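Local coordinates for intergenic-region protein (Escherichia coli CFT073, PDB 2WJ9) that acts as an antirestriction protein of the ArdB type, an inhibitor that probably blocks restriction enzymes so that incoming DNA escapes cleavage, at the interface of chains A and B. Residues are numbered along the deposited sequence; one frame, centred on the assembly and turned at random. Chains: chain A/B, Intergenic-region protein.

Contact 1: the interface of chains A and B. Residues chain A 148-149, 152-154, 157; chain B 36-38, 158, 162.
This is a disulfide-linked dimer interface in which the N-terminal segment of chain B lies against two helices of chain A. A:Cys149, near the end of helix 132-151, is bonded to B:Cys37, with SG to SG at 2.0 Å. The link ties the two subunits covalently. B:Cys37 SG lies anti to its backbone N and beside the carbonyl carbon (chi1 -172°), where it meets A:Cys149 SG. The neighbouring residue, B:Ala36, is held through its backbone at both ends. Its N-H donates to the carboxylate of A:Glu152, with N to OE1 at 2.9 Å. That bond is nearly straight, 170° at the hydrogen, and reaches the oxygen from the syn side, tilted out of the carboxylate plane. A bend at chi2 (-63°) brings the A:Glu152 carboxylate to this N-H. On the other side, the A:Thr157 hydroxyl OG1 donates to B:Ala36 O at 2.8 Å, in the carbonyl plane and on a lone pair. Between these bonds the methyl of B:Ala36 lies over the centre of one face of the A:Tyr154 ring, a CH-pi contact. Its bond to the alpha carbon runs along the face rather than into it. B:Val158 comes from the facing helix and meets the same ring at its edge, in plane. Its CG2 also touches A:Thr157, and the two side chains run at about a right angle. The nearest approach there is B:Val158 CG2 to A:Thr157 CB, 3.7 Å.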
ATOM      1  N   ALA A 148      -3.853  -8.069  10.088  1.00 27.78           N
ATOM      2  CA  ALA A 148      -2.628  -8.329   9.322  1.00 27.93           C
ATOM      3  C   ALA A 148      -1.470  -8.726  10.232  1.00 27.59           C
ATOM      4  O   ALA A 148      -0.722  -9.655   9.918  1.00 27.83           O
ATOM      5  CB  ALA A 148      -2.240  -7.116   8.489  1.00 27.88           C
ATOM      6  N   CYS A 149      -1.313  -8.014  11.343  1.00 28.10           N
ATOM      7  CA  CYS A 149      -0.275  -8.337  12.315  1.00 28.40           C
ATOM      8  C   CYS A 149      -0.528  -9.697  12.974  1.00 28.19           C
ATOM      9  O   CYS A 149       0.394 -10.486  13.156  1.00 27.63           O
ATOM     10  CB  CYS A 149      -0.197  -7.264  13.399  1.00 28.59           C
ATOM     11  SG  CYS A 149       0.232  -5.640  12.790  1.00 30.43           S
ATOM     12  N   GLU A 152      -0.176 -12.502   9.887  1.00 28.74           N
ATOM     13  CA  GLU A 152       0.884 -12.343   8.868  1.00 29.21           C
ATOM     14  C   GLU A 152       0.402 -12.607   7.431  1.00 29.62           C
ATOM     15  O   GLU A 152       1.190 -13.043   6.576  1.00 29.98           O
ATOM     16  CB  GLU A 152       2.133 -13.185   9.194  1.00 29.59           C
ATOM     17  CG  GLU A 152       3.088 -12.526  10.182  1.00 30.24           C
ATOM     18  CD  GLU A 152       3.693 -11.223   9.658  1.00 32.55           C
ATOM     19  OE1 GLU A 152       3.975 -11.109   8.438  1.00 31.69           O
ATOM     20  OE2 GLU A 152       3.877 -10.303  10.477  1.00 35.50           O
ATOM     21  N   CYS A 153      -0.875 -12.303   7.177  1.00 29.75           N
ATOM     22  CA  CYS A 153      -1.467 -12.451   5.849  0.50 30.11           C
ATOM     23  C   CYS A 153      -1.432 -11.117   5.095  1.00 29.41           C
ATOM     24  O   CYS A 153      -2.132 -10.166   5.456  1.00 29.31           O
ATOM     25  CB  CYS A 153      -2.899 -12.975   5.966  0.50 30.30           C
ATOM     26  SG  CYS A 153      -2.971 -14.695   6.509  0.50 33.29           S
ATOM     27  N   TYR A 154      -0.614 -11.060   4.044  1.00 28.72           N
ATOM     28  CA  TYR A 154      -0.418  -9.834   3.273  1.00 27.94           C
ATOM     29  C   TYR A 154      -1.683  -9.329   2.550  1.00 28.17           C
ATOM     30  O   TYR A 154      -1.813  -8.126   2.302  1.00 28.55           O
ATOM     31  CB  TYR A 154       0.752 -10.018   2.294  1.00 27.22           C
ATOM     32  CG  TYR A 154       2.111 -10.137   2.985  1.00 26.22           C
ATOM     33  CD1 TYR A 154       2.907  -9.015   3.206  1.00 26.68           C
ATOM     34  CD2 TYR A 154       2.588 -11.372   3.433  1.00 27.10           C
ATOM     35  CE1 TYR A 154       4.157  -9.114   3.848  1.00 26.85           C
ATOM     36  CE2 TYR A 154       3.837 -11.484   4.069  1.00 26.55           C
ATOM     37  CZ  TYR A 154       4.617 -10.350   4.264  1.00 26.51           C
ATOM     38  OH  TYR A 154       5.839 -10.461   4.899  1.00 26.79           O
ATOM     39  N   THR A 157      -3.083  -6.704   4.725  1.00 28.41           N
ATOM     40  CA  THR A 157      -2.313  -5.460   4.546  1.00 28.48           C
ATOM     41  C   THR A 157      -2.774  -4.698   3.294  1.00 27.79           C
ATOM     42  O   THR A 157      -2.900  -3.475   3.304  1.00 28.29           O
ATOM     43  CB  THR A 157      -0.803  -5.761   4.407  1.00 28.58           C
ATOM     44  OG1 THR A 157      -0.397  -6.702   5.410  1.00 30.79           O
ATOM     45  CG2 THR A 157       0.047  -4.483   4.512  1.00 29.13           C
TER
ATOM     46  N   ALA B  36       4.042  -8.490   7.285  1.00 32.19           N
ATOM     47  CA  ALA B  36       2.713  -7.995   6.881  1.00 32.06           C
ATOM     48  C   ALA B  36       2.178  -6.960   7.869  1.00 32.08           C
ATOM     49  O   ALA B  36       1.227  -6.238   7.580  1.00 31.13           O
ATOM     50  CB  ALA B  36       1.722  -9.147   6.751  1.00 32.01           C
ATOM     51  N   CYS B  37       2.778  -6.910   9.054  1.00 32.59           N
ATOM     52  CA  CYS B  37       2.361  -5.982  10.093  1.00 33.23           C
ATOM     53  C   CYS B  37       2.924  -4.588   9.807  1.00 33.92           C
ATOM     54  O   CYS B  37       4.124  -4.434   9.629  1.00 34.79           O
ATOM     55  CB  CYS B  37       2.875  -6.485  11.439  1.00 33.55           C
ATOM     56  SG  CYS B  37       2.273  -5.605  12.891  1.00 33.02           S
ATOM     57  N   ALA B  38       2.067  -3.576   9.783  1.00 34.64           N
ATOM     58  CA  ALA B  38       2.519  -2.190   9.602  1.00 35.27           C
ATOM     59  C   ALA B  38       3.207  -1.633  10.867  1.00 35.54           C
ATOM     60  O   ALA B  38       2.650  -1.731  11.957  1.00 35.59           O
ATOM     61  CB  ALA B  38       1.336  -1.315   9.221  1.00 35.51           C
ATOM     62  N   VAL B 158       2.229  -5.715  -1.436  1.00 27.96           N
ATOM     63  CA  VAL B 158       2.588  -4.878  -0.302  1.00 28.12           C
ATOM     64  C   VAL B 158       3.902  -4.100  -0.514  1.00 28.39           C
ATOM     65  O   VAL B 158       3.960  -2.913  -0.200  1.00 28.53           O
ATOM     66  CB  VAL B 158       2.612  -5.692   1.000  1.00 27.67           C
ATOM     67  CG1 VAL B 158       3.260  -4.895   2.131  1.00 28.06           C
ATOM     68  CG2 VAL B 158       1.187  -6.147   1.357  1.00 26.82           C
ATOM     69  N   ARG B 162       4.159  -0.004  -0.444  1.00 29.36           N
ATOM     70  CA  ARG B 162       5.107   0.614   0.493  1.00 29.03           C
ATOM     71  C   ARG B 162       6.102   1.550  -0.209  1.00 29.75           C
ATOM     72  O   ARG B 162       6.350   2.666   0.252  1.00 30.22           O
ATOM     73  CB  ARG B 162       5.811  -0.457   1.327  1.00 29.24           C
ATOM     74  CG  ARG B 162       4.881  -1.026   2.399  1.00 28.05           C
ATOM     75  CD  ARG B 162       5.456  -2.220   3.120  1.00 28.79           C
ATOM     76  NE  ARG B 162       4.604  -2.594   4.248  1.00 29.22           N
ATOM     77  CZ  ARG B 162       4.759  -3.685   4.990  1.00 29.24           C
ATOM     78  NH1 ARG B 162       5.732  -4.551   4.729  1.00 28.71           N
ATOM     79  NH2 ARG B 162       3.925  -3.903   6.000  1.00 29.08           N
TER

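Contact 2: the interface of chains A and B. Residues chain A 36, 38, 154-155, 157-158; chain B 154, 157-158, 161.
The ring of B:Tyr154 has an alanine methyl of chain A on each face. A:Ala36 CB lies over the centre of one face and A:Ala155 CB over the centre of the opposite face. Both are CH-pi contacts, with the methyl carbon of A:Ala155 3.6 Å from the B:Tyr154 ring centroid. The two methyls should limit movement of the ring along its normal. At its rim sits A:Val158 CG2, 3.7 Å from B:Tyr154 CD1, and these two side chains cross at about a right angle. The A:Tyr154 ring has B:Val158 CG2 in plane at its edge. B:Tyr154 CG is anti to its own carbonyl carbon (chi1 -72°), and this places the ring between the A:Ala36 segment and the helix carrying A:Ala155. A:Val158 CG2 also meets B:Val158 CG2 at 3.8 Å. Close by, A:Tyr154 CB lies against the carbonyl carbon C of B:Tyr154, 3.6 Å away, with the two CB atoms 3.8 Å apart. Beside this apolar core, the B:Thr157 hydroxyl OG1 donates to A:Ala36 O at 2.6 Å. The donor lies in the carbonyl plane on a lone pair, with a C=O to donor angle of 121°. Farther along, the methyl of A:Ala38 rests against the phenol tip of B:Tyr161, CB to OH at 3.5 Å. The site lies where helix 154-169 of chain A packs on helix 154-168 of chain B, flanked by the N-terminal loop of chain A.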
ATOM      1  N   ALA A  36      -4.361  -9.583  -6.132  1.00 29.85           N
ATOM      2  CA  ALA A  36      -3.075  -9.011  -5.747  1.00 28.92           C
ATOM      3  C   ALA A  36      -2.517  -8.043  -6.811  1.00 28.37           C
ATOM      4  O   ALA A  36      -1.541  -7.341  -6.555  1.00 27.77           O
ATOM      5  CB  ALA A  36      -2.074 -10.127  -5.478  1.00 28.48           C
ATOM      6  N   ALA A  38      -2.348  -4.716  -8.558  1.00 29.27           N
ATOM      7  CA  ALA A  38      -2.687  -3.321  -8.238  1.00 30.01           C
ATOM      8  C   ALA A  38      -2.260  -2.402  -9.379  1.00 30.73           C
ATOM      9  O   ALA A  38      -1.085  -2.037  -9.459  1.00 31.32           O
ATOM     10  CB  ALA A  38      -1.993  -2.894  -6.936  1.00 30.29           C
ATOM     11  N   TYR A 154      -0.614 -11.060   4.044  1.00 28.72           N
ATOM     12  CA  TYR A 154      -0.418  -9.834   3.273  1.00 27.94           C
ATOM     13  C   TYR A 154      -1.683  -9.329   2.550  1.00 28.17           C
ATOM     14  O   TYR A 154      -1.813  -8.126   2.302  1.00 28.55           O
ATOM     15  CB  TYR A 154       0.752 -10.018   2.294  1.00 27.22           C
ATOM     16  CG  TYR A 154       2.111 -10.137   2.985  1.00 26.22           C
ATOM     17  CD1 TYR A 154       2.907  -9.015   3.206  1.00 26.68           C
ATOM     18  CD2 TYR A 154       2.588 -11.372   3.433  1.00 27.10           C
ATOM     19  CE1 TYR A 154       4.157  -9.114   3.848  1.00 26.85           C
ATOM     20  CE2 TYR A 154       3.837 -11.484   4.069  1.00 26.55           C
ATOM     21  CZ  TYR A 154       4.617 -10.350   4.264  1.00 26.51           C
ATOM     22  OH  TYR A 154       5.839 -10.461   4.899  1.00 26.79           O
ATOM     23  N   ALA A 155      -2.621 -10.214   2.231  1.00 28.28           N
ATOM     24  CA  ALA A 155      -3.914  -9.767   1.669  1.00 28.54           C
ATOM     25  C   ALA A 155      -4.670  -8.822   2.624  1.00 28.32           C
ATOM     26  O   ALA A 155      -5.400  -7.941   2.176  1.00 28.61           O
ATOM     27  CB  ALA A 155      -4.786 -10.956   1.270  1.00 28.81           C
ATOM     28  N   THR A 157      -3.083  -6.704   4.725  1.00 28.41           N
ATOM     29  CA  THR A 157      -2.313  -5.460   4.546  1.00 28.48           C
ATOM     30  C   THR A 157      -2.774  -4.698   3.294  1.00 27.79           C
ATOM     31  O   THR A 157      -2.900  -3.475   3.304  1.00 28.29           O
ATOM     32  CB  THR A 157      -0.803  -5.761   4.407  1.00 28.58           C
ATOM     33  OG1 THR A 157      -0.397  -6.702   5.410  1.00 30.79           O
ATOM     34  CG2 THR A 157       0.047  -4.483   4.512  1.00 29.13           C
ATOM     35  N   VAL A 158      -3.028  -5.435   2.217  1.00 26.86           N
ATOM     36  CA  VAL A 158      -3.528  -4.833   0.977  1.00 26.52           C
ATOM     37  C   VAL A 158      -4.923  -4.202   1.191  1.00 26.68           C
ATOM     38  O   VAL A 158      -5.192  -3.095   0.716  1.00 25.59           O
ATOM     39  CB  VAL A 158      -3.549  -5.872  -0.166  1.00 26.58           C
ATOM     40  CG1 VAL A 158      -4.247  -5.322  -1.432  1.00 25.80           C
ATOM     41  CG2 VAL A 158      -2.124  -6.321  -0.487  1.00 26.21           C
TER
ATOM     42  N   TYR B 154       0.351 -11.543  -2.684  1.00 28.56           N
ATOM     43  CA  TYR B 154       0.049 -10.290  -1.982  1.00 28.20           C
ATOM     44  C   TYR B 154       1.273  -9.673  -1.292  1.00 27.79           C
ATOM     45  O   TYR B 154       1.323  -8.465  -1.073  1.00 27.90           O
ATOM     46  CB  TYR B 154      -1.095 -10.482  -0.975  1.00 28.39           C
ATOM     47  CG  TYR B 154      -2.459 -10.649  -1.615  1.00 28.68           C
ATOM     48  CD1 TYR B 154      -3.235  -9.542  -1.953  1.00 29.56           C
ATOM     49  CD2 TYR B 154      -2.976 -11.914  -1.877  1.00 30.22           C
ATOM     50  CE1 TYR B 154      -4.486  -9.688  -2.545  1.00 30.10           C
ATOM     51  CE2 TYR B 154      -4.235 -12.070  -2.468  1.00 29.63           C
ATOM     52  CZ  TYR B 154      -4.981 -10.952  -2.801  1.00 30.09           C
ATOM     53  OH  TYR B 154      -6.233 -11.109  -3.379  1.00 32.17           O
ATOM     54  N   THR B 157       2.559  -7.266  -3.823  1.00 28.12           N
ATOM     55  CA  THR B 157       1.632  -6.118  -3.774  1.00 28.08           C
ATOM     56  C   THR B 157       1.970  -5.160  -2.620  1.00 27.84           C
ATOM     57  O   THR B 157       1.995  -3.934  -2.788  1.00 27.54           O
ATOM     58  CB  THR B 157       0.145  -6.571  -3.634  1.00 27.74           C
ATOM     59  OG1 THR B 157      -0.110  -7.747  -4.419  1.00 27.80           O
ATOM     60  CG2 THR B 157      -0.825  -5.457  -4.051  1.00 29.14           C
ATOM     61  N   VAL B 158       2.229  -5.715  -1.436  1.00 27.96           N
ATOM     62  CA  VAL B 158       2.588  -4.878  -0.302  1.00 28.12           C
ATOM     63  C   VAL B 158       3.902  -4.100  -0.514  1.00 28.39           C
ATOM     64  O   VAL B 158       3.960  -2.913  -0.200  1.00 28.53           O
ATOM     65  CB  VAL B 158       2.612  -5.692   1.000  1.00 27.67           C
ATOM     66  CG1 VAL B 158       3.260  -4.895   2.131  1.00 28.06           C
ATOM     67  CG2 VAL B 158       1.187  -6.147   1.357  1.00 26.82           C
ATOM     68  N   TYR B 161       2.920  -1.117  -2.720  1.00 29.34           N
ATOM     69  CA  TYR B 161       2.243  -0.038  -1.975  1.00 29.10           C
ATOM     70  C   TYR B 161       3.232   0.718  -1.056  1.00 28.65           C
ATOM     71  O   TYR B 161       3.174   1.937  -0.928  1.00 28.93           O
ATOM     72  CB  TYR B 161       1.036  -0.575  -1.172  1.00 29.36           C
ATOM     73  CG  TYR B 161      -0.234  -0.791  -1.988  1.00 29.40           C
ATOM     74  CD1 TYR B 161      -0.761  -2.060  -2.168  1.00 30.04           C
ATOM     75  CD2 TYR B 161      -0.925   0.284  -2.558  1.00 31.51           C
ATOM     76  CE1 TYR B 161      -1.920  -2.267  -2.914  1.00 29.69           C
ATOM     77  CE2 TYR B 161      -2.090   0.080  -3.303  1.00 30.81           C
ATOM     78  CZ  TYR B 161      -2.571  -1.197  -3.481  1.00 30.78           C
ATOM     79  OH  TYR B 161      -3.716  -1.425  -4.214  1.00 30.34           O
TER

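Contact 1 and contact 2 are neighbouring parts of one two-fold symmetric dimer interface, with the centres of their C-alpha atoms about 8 Å apart. They share A:Tyr154, A:Thr157 and B:Val158, all from the paired helices that begin at residue 154. Contact 1 adds a covalent link and the N-terminal segment of chain B. Contact 2 adds helix-to-helix packing and the equivalent segment of chain A. Each chain therefore both lends its N-terminal segment and receives that of its partner. The disulfide, its twin expected from the two-fold symmetry, and the helix packing may support each other in holding the dimer together.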